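Local coordinates for 39 kDa initiator binding protein (Trichomonas vaginalis, PDB 1Q88) that probably binds the initiator element of core promoters as the full-length protein, of which this chain is the C-terminal part, at residues M22-S27 against E154-I159. Numbering follows the deposited sequence.
Sequences MCIGNS and EPNCLI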
# COMPACT_ATOMS: atom_id res chain seq x y z
N MET A 22 2.62 -9.32 13.33
CA MET A 22 2.63 -8.34 12.20
C MET A 22 4.00 -7.65 12.08
O MET A 22 4.43 -6.94 12.99
CB MET A 22 1.55 -7.26 12.39
CG MET A 22 1.37 -6.36 11.17
SD MET A 22 0.46 -4.80 11.46
CE MET A 22 -1.24 -5.19 10.81
N CYS A 23 4.66 -7.84 10.94
CA CYS A 23 5.98 -7.25 10.72
C CYS A 23 6.33 -7.17 9.24
O CYS A 23 6.05 -8.10 8.49
CB CYS A 23 7.03 -8.11 11.44
SG CYS A 23 8.65 -7.34 11.56
N ILE A 24 6.95 -6.08 8.79
CA ILE A 24 7.30 -5.99 7.37
C ILE A 24 8.29 -7.09 7.02
O ILE A 24 9.15 -7.44 7.82
CB ILE A 24 7.90 -4.61 6.99
CG1 ILE A 24 9.19 -4.35 7.75
CG2 ILE A 24 6.89 -3.52 7.28
CD1 ILE A 24 9.88 -3.06 7.30
N GLY A 25 8.16 -7.64 5.81
CA GLY A 25 9.06 -8.71 5.40
C GLY A 25 10.09 -8.34 4.35
O GLY A 25 10.17 -7.18 3.92
N ASN A 26 10.87 -9.32 3.92
CA ASN A 26 11.91 -9.12 2.92
C ASN A 26 12.74 -7.90 3.32
O ASN A 26 13.18 -7.12 2.47
CB ASN A 26 11.29 -8.91 1.55
CG ASN A 26 12.22 -9.31 0.42
OD1 ASN A 26 11.93 -9.09 -0.76
ND2 ASN A 26 13.35 -9.90 0.78
N SER A 27 12.93 -7.77 4.63
CA SER A 27 13.67 -6.67 5.23
C SER A 27 14.68 -7.23 6.24
O SER A 27 14.47 -8.31 6.79
CB SER A 27 12.69 -5.75 5.98
OG SER A 27 11.62 -5.32 5.15
N GLU A 154 2.13 -9.40 6.85
CA GLU A 154 3.32 -8.81 6.25
C GLU A 154 2.82 -7.68 5.35
O GLU A 154 2.91 -7.77 4.14
CB GLU A 154 4.08 -9.85 5.43
CG GLU A 154 5.42 -10.22 6.01
CD GLU A 154 6.16 -11.28 5.20
OE1 GLU A 154 6.57 -11.01 4.05
OE2 GLU A 154 6.34 -12.40 5.72
N PRO A 155 2.30 -6.60 5.95
CA PRO A 155 1.76 -5.46 5.20
C PRO A 155 2.52 -4.91 3.99
O PRO A 155 1.90 -4.29 3.14
CB PRO A 155 1.55 -4.39 6.28
CG PRO A 155 1.44 -5.18 7.55
CD PRO A 155 2.49 -6.23 7.37
N ASN A 156 3.84 -5.09 3.90
CA ASN A 156 4.54 -4.55 2.73
C ASN A 156 4.61 -5.57 1.62
O ASN A 156 5.18 -5.31 0.56
CB ASN A 156 5.96 -4.12 3.09
CG ASN A 156 6.87 -5.29 3.35
OD1 ASN A 156 6.53 -6.17 4.13
ND2 ASN A 156 8.03 -5.30 2.71
N CYS A 157 4.01 -6.74 1.84
CA CYS A 157 4.02 -7.78 0.83
C CYS A 157 2.70 -7.89 0.06
O CYS A 157 1.66 -8.17 0.66
CB CYS A 157 4.36 -9.13 1.47
SG CYS A 157 4.46 -10.48 0.27
N LEU A 158 2.75 -7.64 -1.25
CA LEU A 158 1.58 -7.73 -2.13
C LEU A 158 1.55 -9.13 -2.72
O LEU A 158 2.54 -9.60 -3.29
CB LEU A 158 1.64 -6.70 -3.27
CG LEU A 158 0.62 -6.89 -4.42
CD1 LEU A 158 -0.78 -6.57 -3.94
CD2 LEU A 158 0.96 -5.99 -5.60
N ILE A 159 0.41 -9.80 -2.58
CA ILE A 159 0.20 -11.16 -3.06
C ILE A 159 -0.71 -11.14 -4.29
O ILE A 159 -1.85 -10.67 -4.22
CB ILE A 159 -0.48 -12.02 -1.97
CG1 ILE A 159 0.50 -12.26 -0.82
CG2 ILE A 159 -0.98 -13.33 -2.57
CD1 ILE A 159 -0.13 -12.78 0.43
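The carboxamide of Asn156 meets Gly25 with both its oxygen and its nitrogen, each partner tilted out of the amide plane toward the face over which CB of Ile24 stands, 3.8 Å from Asn156 CG. Asn156 OD1 accepts from Gly25 N at 2.8 Å in a fairly straight bond (158°), the donor lying 26° out of the plane of the Asn156 carbonyl. Asn156 ND2 in turn donates to Gly25 O at 3.1 Å, so one amide, matching donor to acceptor, serves both backbone groups. It comes in over one face of the Gly25 carbonyl, and Ser27 OG, 2.7 Å from Gly25 O, over the other. With CG between the backbone N and the carbonyl carbon (chi1 71°), Asn156 reaches out from a type I beta turn closed by Cys157 N and Glu154 O; Pro155, whose ring restricts phi, suits the second position.

Glu154 runs beside the loop, its CA-H directed at Cys23 O. Because Gly25 has no side chain, Glu154 OE1 can lie 3.6 Å from Gly25 CA while accepting a hydrogen bond from Trp170 NE1. Met22 CG packs 3.8 Å from Pro155 CG.

The turn leads into strand 157-161, and Asn156 ND2 also donates to Asn171 O at the end of neighbouring strand 166-171. The contact thus ties the loop before helix 29-47 to the five-stranded antiparallel sheet, with Ile24 touching Phe35 of that helix and both Ile24 and Pro155 resting on Ala103 of helix 95-104.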